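Local atomic coordinates of lipoxygenase (Cyanothece sp., PDB entry 5EK8), a protein that probably acts as a non-heme iron 9R-lipoxygenase, inserting molecular oxygen into polyunsaturated fatty acids. Residues A[120-125]-A[382-387]; A[253-258]-A[445-450]; A[281-286]-A[418-423]. One frame throughout, in Å; residues are numbered along the deposited sequence.

Contact 1: residues A[120-125]-A[382-387]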
loop_
_atom_site.group_PDB
_atom_site.type_symbol
_atom_site.label_atom_id
_atom_site.label_comp_id
_atom_site.label_asym_id
_atom_site.label_seq_id
_atom_site.Cartn_x
_atom_site.Cartn_y
_atom_site.Cartn_z
ATOM N N ILE A 120 6.300 23.571 -10.929
ATOM C CA ILE A 120 6.644 22.448 -11.789
ATOM C C ILE A 120 7.138 21.219 -11.018
ATOM O O ILE A 120 8.083 21.292 -10.231
ATOM C CB ILE A 120 7.728 22.858 -12.815
ATOM C CG1 ILE A 120 7.271 24.082 -13.608
ATOM C CG2 ILE A 120 8.052 21.704 -13.759
ATOM C CD1 ILE A 120 5.993 23.857 -14.379
ATOM N N ASP A 121 6.480 20.094 -11.275
ATOM C CA ASP A 121 6.849 18.789 -10.738
ATOM C C ASP A 121 7.768 18.088 -11.732
ATOM O O ASP A 121 7.901 18.550 -12.865
ATOM C CB ASP A 121 5.589 17.957 -10.500
ATOM C CG ASP A 121 5.696 17.055 -9.302
ATOM O OD1 ASP A 121 6.793 16.510 -9.060
ATOM O OD2 ASP A 121 4.670 16.885 -8.607
ATOM N N ASN A 122 8.394 16.983 -11.330
ATOM C CA ASN A 122 9.076 16.120 -12.300
ATOM C C ASN A 122 9.458 14.735 -11.775
ATOM O O ASN A 122 9.807 14.567 -10.608
ATOM C CB ASN A 122 10.332 16.813 -12.856
ATOM C CG ASN A 122 11.480 16.827 -11.878
ATOM O OD1 ASN A 122 12.272 15.886 -11.817
ATOM N ND2 ASN A 122 11.593 17.906 -11.118
ATOM N N ARG A 123 9.377 13.746 -12.660
ATOM C CA ARG A 123 9.833 12.393 -12.380
ATOM C C ARG A 123 11.181 12.148 -13.054
ATOM O O ARG A 123 11.458 12.694 -14.123
ATOM C CB ARG A 123 8.809 11.371 -12.868
ATOM C CG ARG A 123 7.393 11.659 -12.422
ATOM C CD ARG A 123 6.417 10.614 -12.951
ATOM N NE ARG A 123 5.114 10.726 -12.302
ATOM C CZ ARG A 123 4.058 9.969 -12.588
ATOM N NH1 ARG A 123 2.918 10.153 -11.937
ATOM N NH2 ARG A 123 4.140 9.029 -13.522
ATOM N N VAL A 124 12.019 11.328 -12.432
ATOM C CA VAL A 124 13.325 11.029 -13.003
ATOM C C VAL A 124 13.340 9.632 -13.606
ATOM O O VAL A 124 12.908 8.666 -12.980
ATOM C CB VAL A 124 14.445 11.152 -11.956
ATOM C CG1 VAL A 124 15.807 10.966 -12.614
ATOM C CG2 VAL A 124 14.369 12.503 -11.272
ATOM N N THR A 125 13.835 9.544 -14.835
ATOM C CA THR A 125 13.921 8.288 -15.566
ATOM C C THR A 125 15.379 8.062 -15.968
ATOM O O THR A 125 16.126 9.019 -16.152
ATOM C CB THR A 125 12.980 8.311 -16.805
ATOM O OG1 THR A 125 11.643 7.998 -16.394
ATOM C CG2 THR A 125 13.407 7.316 -17.874
ATOM N N PRO A 382 19.426 13.077 -3.596
ATOM C CA PRO A 382 19.537 11.783 -4.280
ATOM C C PRO A 382 18.649 10.690 -3.692
ATOM O O PRO A 382 18.251 9.785 -4.425
ATOM C CB PRO A 382 21.019 11.409 -4.106
ATOM C CG PRO A 382 21.661 12.553 -3.369
ATOM C CD PRO A 382 20.739 13.720 -3.452
ATOM N N ILE A 383 18.344 10.774 -2.401
ATOM C CA ILE A 383 17.484 9.790 -1.749
ATOM C C ILE A 383 16.112 9.723 -2.436
ATOM O O ILE A 383 15.467 8.669 -2.464
ATOM C CB ILE A 383 17.326 10.101 -0.248
ATOM C CG1 ILE A 383 18.655 9.867 0.468
ATOM C CG2 ILE A 383 16.262 9.225 0.390
ATOM C CD1 ILE A 383 19.136 8.436 0.380
ATOM N N ARG A 384 15.688 10.845 -3.010
ATOM C CA ARG A 384 14.498 10.875 -3.858
ATOM C C ARG A 384 14.550 9.783 -4.924
ATOM O O ARG A 384 13.654 8.937 -5.019
ATOM C CB ARG A 384 14.355 12.235 -4.534
ATOM C CG ARG A 384 13.359 12.234 -5.681
ATOM C CD ARG A 384 13.804 13.171 -6.788
ATOM N NE ARG A 384 12.672 13.671 -7.559
ATOM C CZ ARG A 384 12.731 14.720 -8.368
ATOM N NH1 ARG A 384 11.648 15.113 -9.025
ATOM N NH2 ARG A 384 13.872 15.381 -8.514
ATOM N N LEU A 385 15.630 9.804 -5.701
ATOM C CA LEU A 385 15.866 8.837 -6.768
ATOM C C LEU A 385 15.795 7.404 -6.261
ATOM O O LEU A 385 15.536 6.473 -7.025
ATOM C CB LEU A 385 17.231 9.090 -7.416
ATOM C CG LEU A 385 17.270 9.914 -8.706
ATOM C CD1 LEU A 385 16.383 11.141 -8.614
ATOM C CD2 LEU A 385 18.698 10.319 -9.024
ATOM N N MET A 386 16.020 7.237 -4.966
ATOM C CA MET A 386 16.031 5.919 -4.361
ATOM C C MET A 386 14.657 5.515 -3.836
ATOM O O MET A 386 14.292 4.337 -3.885
ATOM C CB MET A 386 17.060 5.880 -3.240
ATOM C CG MET A 386 16.936 4.699 -2.309
ATOM S SD MET A 386 18.247 4.723 -1.083
ATOM C CE MET A 386 17.821 3.270 -0.146
ATOM N N LEU A 387 13.881 6.493 -3.370
ATOM C CA LEU A 387 12.617 6.197 -2.692
ATOM C C LEU A 387 11.369 6.317 -3.572
ATOM O O LEU A 387 10.466 5.484 -3.476
ATOM C CB LEU A 387 12.456 7.099 -1.469
ATOM C CG LEU A 387 13.248 6.679 -0.230
ATOM C CD1 LEU A 387 12.975 7.627 0.927
ATOM C CD2 LEU A 387 12.904 5.248 0.148
#

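Contact 2: residues A[253-258]-A[445-450]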
loop_
_atom_site.group_PDB
_atom_site.type_symbol
_atom_site.label_atom_id
_atom_site.label_comp_id
_atom_site.label_asym_id
_atom_site.label_seq_id
_atom_site.Cartn_x
_atom_site.Cartn_y
_atom_site.Cartn_z
ATOM N N ARG A 253 1.104 -23.232 5.284
ATOM C CA ARG A 253 0.440 -21.974 4.953
ATOM C C ARG A 253 0.350 -21.053 6.158
ATOM O O ARG A 253 0.263 -19.834 6.009
ATOM C CB ARG A 253 -0.952 -22.231 4.378
ATOM C CG ARG A 253 -0.928 -22.996 3.064
ATOM C CD ARG A 253 0.171 -22.488 2.133
ATOM N NE ARG A 253 -0.171 -21.209 1.516
ATOM C CZ ARG A 253 0.629 -20.536 0.693
ATOM N NH1 ARG A 253 0.234 -19.381 0.173
ATOM N NH2 ARG A 253 1.827 -21.017 0.394
ATOM N N VAL A 254 0.369 -21.632 7.353
ATOM C CA VAL A 254 0.486 -20.820 8.554
ATOM C C VAL A 254 1.828 -20.093 8.528
ATOM O O VAL A 254 1.918 -18.905 8.851
ATOM C CB VAL A 254 0.362 -21.669 9.834
ATOM C CG1 VAL A 254 0.975 -20.946 11.027
ATOM C CG2 VAL A 254 -1.098 -22.002 10.104
ATOM N N LEU A 255 2.864 -20.816 8.109
ATOM C CA LEU A 255 4.220 -20.270 8.056
ATOM C C LEU A 255 4.443 -19.277 6.919
ATOM O O LEU A 255 4.982 -18.188 7.128
ATOM C CB LEU A 255 5.241 -21.400 7.925
ATOM C CG LEU A 255 5.613 -22.166 9.193
ATOM C CD1 LEU A 255 6.595 -23.275 8.849
ATOM C CD2 LEU A 255 6.188 -21.229 10.256
ATOM N N ASN A 256 4.029 -19.654 5.717
ATOM C CA ASN A 256 4.460 -18.938 4.524
ATOM C C ASN A 256 3.329 -18.387 3.668
ATOM O O ASN A 256 3.578 -17.795 2.619
ATOM C CB ASN A 256 5.334 -19.854 3.678
ATOM C CG ASN A 256 6.440 -20.501 4.487
ATOM O OD1 ASN A 256 7.247 -19.813 5.114
ATOM N ND2 ASN A 256 6.469 -21.830 4.496
ATOM N N GLY A 257 2.095 -18.562 4.132
ATOM C CA GLY A 257 0.924 -18.130 3.388
ATOM C C GLY A 257 0.749 -16.625 3.298
ATOM O O GLY A 257 1.638 -15.863 3.684
ATOM N N MET A 258 -0.407 -16.210 2.776
ATOM C CA MET A 258 -0.759 -14.798 2.612
ATOM C C MET A 258 -0.563 -14.036 3.910
ATOM O O MET A 258 -0.020 -12.931 3.925
ATOM C CB MET A 258 -2.208 -14.657 2.141
ATOM C CG MET A 258 -2.605 -13.246 1.759
ATOM S SD MET A 258 -4.339 -12.894 2.099
ATOM C CE MET A 258 -4.366 -13.045 3.885
ATOM N N PRO A 445 14.072 -17.500 10.704
ATOM C CA PRO A 445 13.459 -18.786 10.360
ATOM C C PRO A 445 13.325 -19.728 11.550
ATOM O O PRO A 445 14.329 -20.065 12.174
ATOM C CB PRO A 445 14.422 -19.368 9.319
ATOM C CG PRO A 445 15.157 -18.194 8.777
ATOM C CD PRO A 445 15.309 -17.269 9.936
ATOM N N ILE A 446 12.098 -20.140 11.852
ATOM C CA ILE A 446 11.865 -21.160 12.864
ATOM C C ILE A 446 12.460 -22.498 12.436
ATOM O O ILE A 446 13.077 -23.196 13.240
ATOM C CB ILE A 446 10.365 -21.359 13.141
ATOM C CG1 ILE A 446 9.685 -20.027 13.456
ATOM C CG2 ILE A 446 10.160 -22.355 14.272
ATOM C CD1 ILE A 446 8.244 -20.182 13.879
ATOM N N CYS A 447 12.265 -22.851 11.167
ATOM C CA CYS A 447 12.744 -24.124 10.638
ATOM C C CYS A 447 13.074 -24.037 9.147
ATOM O O CYS A 447 12.947 -22.977 8.537
ATOM C CB CYS A 447 11.705 -25.216 10.877
ATOM S SG CYS A 447 10.072 -24.819 10.221
ATOM N N ASP A 448 13.497 -25.158 8.568
ATOM C CA ASP A 448 13.871 -25.207 7.156
ATOM C C ASP A 448 12.692 -24.938 6.225
ATOM O O ASP A 448 12.866 -24.362 5.152
ATOM C CB ASP A 448 14.498 -26.562 6.820
ATOM C CG ASP A 448 15.963 -26.625 7.185
ATOM O OD1 ASP A 448 16.647 -25.591 7.031
ATOM O OD2 ASP A 448 16.429 -27.699 7.624
ATOM N N ASP A 449 11.498 -25.354 6.639
ATOM C CA ASP A 449 10.292 -25.145 5.843
ATOM C C ASP A 449 9.781 -23.709 5.939
ATOM O O ASP A 449 8.844 -23.327 5.234
ATOM C CB ASP A 449 9.189 -26.116 6.274
ATOM C CG ASP A 449 9.379 -27.513 5.702
ATOM O OD1 ASP A 449 10.476 -27.811 5.184
ATOM O OD2 ASP A 449 8.428 -28.320 5.774
ATOM N N HIS A 450 10.395 -22.915 6.811
ATOM C CA HIS A 450 9.965 -21.535 7.006
ATOM C C HIS A 450 10.451 -20.659 5.856
ATOM O O HIS A 450 11.355 -19.834 6.014
ATOM C CB HIS A 450 10.469 -20.995 8.343
ATOM C CG HIS A 450 9.718 -19.798 8.824
ATOM N ND1 HIS A 450 10.030 -19.140 9.998
ATOM C CD2 HIS A 450 8.662 -19.138 8.298
ATOM C CE1 HIS A 450 9.204 -18.126 10.164
ATOM N NE2 HIS A 450 8.359 -18.102 9.146
HETATM O O HOH W 1 5.954 -16.551 9.468
#

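Contact 3: residues A[281-286]-A[418-423]. With NA (sodium ion), chain C.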
loop_
_atom_site.group_PDB
_atom_site.type_symbol
_atom_site.label_atom_id
_atom_site.label_comp_id
_atom_site.label_asym_id
_atom_site.label_seq_id
_atom_site.Cartn_x
_atom_site.Cartn_y
_atom_site.Cartn_z
ATOM N N ASN A 281 -12.142 -7.299 21.241
ATOM C CA ASN A 281 -12.039 -5.849 21.109
ATOM C C ASN A 281 -12.952 -5.224 20.049
ATOM O O ASN A 281 -13.078 -4.002 19.978
ATOM C CB ASN A 281 -10.595 -5.477 20.783
ATOM C CG ASN A 281 -10.018 -4.481 21.751
ATOM O OD1 ASN A 281 -10.397 -4.437 22.922
ATOM N ND2 ASN A 281 -9.090 -3.668 21.267
ATOM N N TYR A 282 -13.580 -6.054 19.222
ATOM C CA TYR A 282 -14.204 -5.552 17.998
ATOM C C TYR A 282 -15.691 -5.858 17.858
ATOM O O TYR A 282 -16.202 -6.837 18.406
ATOM C CB TYR A 282 -13.446 -6.101 16.791
ATOM C CG TYR A 282 -11.956 -5.952 16.962
ATOM C CD1 TYR A 282 -11.358 -4.700 16.906
ATOM C CD2 TYR A 282 -11.148 -7.054 17.212
ATOM C CE1 TYR A 282 -9.996 -4.545 17.080
ATOM C CE2 TYR A 282 -9.776 -6.912 17.381
ATOM C CZ TYR A 282 -9.208 -5.651 17.317
ATOM O OH TYR A 282 -7.851 -5.496 17.487
ATOM N N GLU A 283 -16.377 -4.989 17.125
ATOM C CA GLU A 283 -17.807 -5.126 16.900
ATOM C C GLU A 283 -18.113 -6.115 15.772
ATOM O O GLU A 283 -17.705 -5.918 14.627
ATOM C CB GLU A 283 -18.421 -3.762 16.584
ATOM C CG GLU A 283 -19.933 -3.748 16.600
ATOM C CD GLU A 283 -20.509 -2.440 16.099
ATOM O OE1 GLU A 283 -19.737 -1.613 15.567
ATOM O OE2 GLU A 283 -21.735 -2.240 16.235
ATOM N N LYS A 284 -18.827 -7.184 16.112
ATOM C CA LYS A 284 -19.264 -8.170 15.134
ATOM C C LYS A 284 -20.447 -7.621 14.353
ATOM O O LYS A 284 -21.288 -6.924 14.923
ATOM C CB LYS A 284 -19.648 -9.484 15.824
ATOM C CG LYS A 284 -19.880 -10.638 14.869
ATOM C CD LYS A 284 -20.101 -11.952 15.600
ATOM C CE LYS A 284 -21.461 -11.997 16.262
ATOM N NZ LYS A 284 -22.569 -11.847 15.288
ATOM N N ASP A 285 -20.516 -7.927 13.055
ATOM C CA ASP A 285 -21.702 -7.583 12.276
ATOM C C ASP A 285 -22.790 -8.604 12.581
ATOM O O ASP A 285 -22.557 -9.560 13.317
ATOM C CB ASP A 285 -21.404 -7.503 10.762
ATOM C CG ASP A 285 -21.010 -8.850 10.137
ATOM O OD1 ASP A 285 -19.918 -8.917 9.532
ATOM O OD2 ASP A 285 -21.793 -9.823 10.200
ATOM N N THR A 286 -23.977 -8.402 12.026
ATOM C CA THR A 286 -25.107 -9.265 12.353
ATOM C C THR A 286 -25.131 -10.577 11.563
ATOM O O THR A 286 -25.765 -11.542 11.987
ATOM C CB THR A 286 -26.439 -8.539 12.121
ATOM O OG1 THR A 286 -26.528 -8.139 10.748
ATOM C CG2 THR A 286 -26.535 -7.313 13.014
ATOM N N PRO A 418 -16.160 -10.363 9.198
ATOM C CA PRO A 418 -17.091 -10.606 10.308
ATOM C C PRO A 418 -17.347 -9.370 11.170
ATOM O O PRO A 418 -18.177 -9.402 12.082
ATOM C CB PRO A 418 -16.375 -11.681 11.122
ATOM C CG PRO A 418 -14.930 -11.380 10.900
ATOM C CD PRO A 418 -14.819 -10.910 9.478
ATOM N N LEU A 419 -16.636 -8.288 10.885
ATOM C CA LEU A 419 -16.756 -7.082 11.687
ATOM C C LEU A 419 -17.561 -6.008 10.982
ATOM O O LEU A 419 -17.774 -6.064 9.773
ATOM C CB LEU A 419 -15.370 -6.540 12.037
ATOM C CG LEU A 419 -14.495 -7.514 12.827
ATOM C CD1 LEU A 419 -13.178 -6.852 13.217
ATOM C CD2 LEU A 419 -15.242 -8.035 14.050
ATOM N N THR A 420 -18.008 -5.029 11.758
ATOM C CA THR A 420 -18.579 -3.815 11.204
ATOM C C THR A 420 -17.438 -2.967 10.649
ATOM O O THR A 420 -16.265 -3.309 10.816
ATOM C CB THR A 420 -19.364 -3.019 12.262
ATOM O OG1 THR A 420 -18.455 -2.482 13.230
ATOM C CG2 THR A 420 -20.376 -3.913 12.961
ATOM N N TYR A 421 -17.769 -1.873 9.974
ATOM C CA TYR A 421 -16.723 -0.961 9.526
ATOM C C TYR A 421 -15.940 -0.378 10.717
ATOM O O TYR A 421 -14.709 -0.329 10.668
ATOM C CB TYR A 421 -17.294 0.165 8.660
ATOM C CG TYR A 421 -16.280 1.247 8.380
ATOM C CD1 TYR A 421 -15.240 1.036 7.474
ATOM C CD2 TYR A 421 -16.352 2.480 9.030
ATOM C CE1 TYR A 421 -14.304 2.023 7.217
ATOM C CE2 TYR A 421 -15.419 3.476 8.784
ATOM C CZ TYR A 421 -14.396 3.241 7.877
ATOM O OH TYR A 421 -13.463 4.222 7.624
ATOM N N PRO A 422 -16.638 0.063 11.788
ATOM C CA PRO A 422 -15.862 0.504 12.957
ATOM C C PRO A 422 -14.886 -0.546 13.500
ATOM O O PRO A 422 -13.803 -0.172 13.946
ATOM C CB PRO A 422 -16.947 0.815 13.992
ATOM C CG PRO A 422 -18.103 1.255 13.178
ATOM C CD PRO A 422 -18.068 0.409 11.932
ATOM N N GLY A 423 -15.250 -1.825 13.448
ATOM C CA GLY A 423 -14.374 -2.884 13.920
ATOM C C GLY A 423 -13.111 -3.009 13.087
ATOM O O GLY A 423 -11.989 -2.977 13.608
HETATM NA NA NA C . -19.306 -7.137 7.824
#

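Contact 1: residues A[120-125]-A[382-387]
R384, the first residue of 382-387 to touch N122 and V124, lies on helix 383-391 and reaches across to strand 115-126, part of an antiparallel sheet of what is probably the PLAT (beta-barrel) domain of this lipoxygenase. The axes of the strand 120-125 and helix 383-387 segments cross at -75° and come within 9.6 Å of each other. CG of R384 stands anti to the backbone N (chi1 166°), and a bend at chi2 follows before the guanidinium meets the strand. There NH1 gives a weak hydrogen bond of 3.0 Å to N122 OD1; the amide and guanidinium planes are turned 66° apart. V124 covers one guanidinium face, its CG2 3.9 Å above the plane and over the centre. NH2 has a weak bond to R379 O. D121 OD1 is 5.1 Å from R384 NH1, not in contact, and D121 OD2 is paired with R137 on strand 132-143. One residue further on, L385 supplies the apolar half of the contact. Its side chain crosses that of V124 at about a right angle, and the single branch CD1 does the touching, 3.6 Å from V124 CG2 and 3.9 Å from V124 CB.

Contact 2: residues A[253-258]-A[445-450]
The imidazole of H450 has L255 over one face and N256 at its edge. CD2 of L255 makes a CH-pi contact 4.0 Å from the centroid of the H450 ring, 17° off the normal and offset toward the rim, and the two side chains cross at about a right angle. In the ring plane, N256 OD1 comes to 3.5 Å from H450 CD2, with the amide turned 38° from the ring. Also in plane, I446 N donates to H450 ND1 over 3.0 Å, a nearly straight bond that restrains the ring's rotation from within its own segment. The remaining ring nitrogen is held through water: a single molecule sits 2.9 Å from H450 NE2 and donates to L255 O at 3.0 Å, joining the imidazole to the helix backbone. H450 closes a type I beta turn that begins at C447 and is the N-cap residue of helix 451-473, whereas L255 and N256 lie in the last turn of helix 247-256, so the end of one helix is set against the start of another. N256, at the end of the first helix, grips the start of the second with both ends of its amide. Its ND2 donates to D449 O over 2.9 Å (154° at the hydrogen), in the plane of that carbonyl, and its OD1 accepts from Y452 N in the first turn of the second helix. The carboxylate of D449 turns to another partner, its OD2 forming a salt bridge with K303. Beside the ring, the other branch of L255 packs on sulfur: CD1 is 4.0 Å from C447 SG, while CD2 also reaches I446 CD1 at 4.3 Å.

Contact 3: residues A[281-286]-A[418-423]
E283 carries its CG anti to the backbone N (chi1 -169°) and runs extended beyond it, which takes the carboxylate to T420; there OG1 lies between the backbone N and the carbonyl carbon (chi1 69°), where it can serve two partners. It donates to E283 OE1 over 2.8 Å, meeting that oxygen from above the carboxylate plane, and accepts from G423 N at 3.3 Å, the N-cap bond of helix 421-432. The two side chains cross at about a right angle, and T420 CG2 packs against the end of E283. An alanine in place of E283 would probably leave the T420 hydroxyl without its acceptor and open a gap beside CG2. The backbones are joined more regularly. T420 N donates to E283 O over 3.0 Å, and D285 N to P418 O over 2.9 Å (170° at the hydrogen), enclosing K284 and L419 as a single antiparallel beta bridge, a non-hydrogen-bonded pair between two loop segments. A sodium site adjoins the bridge. D285 OD1 binds the ion at 2.5 Å and L419 O at 2.7 Å, and the carbonyl oxygens of V414 and G417 complete the four protein ligands. H288 ND1 bonds to the same D285 OD1, a second-shell contact that would help to orient the carboxylate, and the ion's charge probably favours the ionised form. K284 bends back at its end, and NZ is gripped by the carbonyls of D285, H288 and P316. The side chain of L419 meets the base of Y282, CD1 lying 3.7 Å from Y282 CB, while the phenol oxygen Y282 OH bonds to I505 N.

Of the paired segments, the one on strand 115-126 comes first from the N terminus, and contact 1 closes its loop at helix 383-391. Before that happens, helix 247-256 and the loop at 281-286 open the loops of contacts 2 and 3, so contact 1 crosses both. Contact 3 then closes at the start of helix 421-432, and contact 2 closes last, just ahead of helix 451-473; contact 3 is thus nested inside contact 2. Contact 1 ties the beta domain that follows the N-terminal helices to the helical part, contact 2 sets two helix ends together, and contact 3 ties the loop between strands 272-277 and 291-300 to the start of helix 421-432.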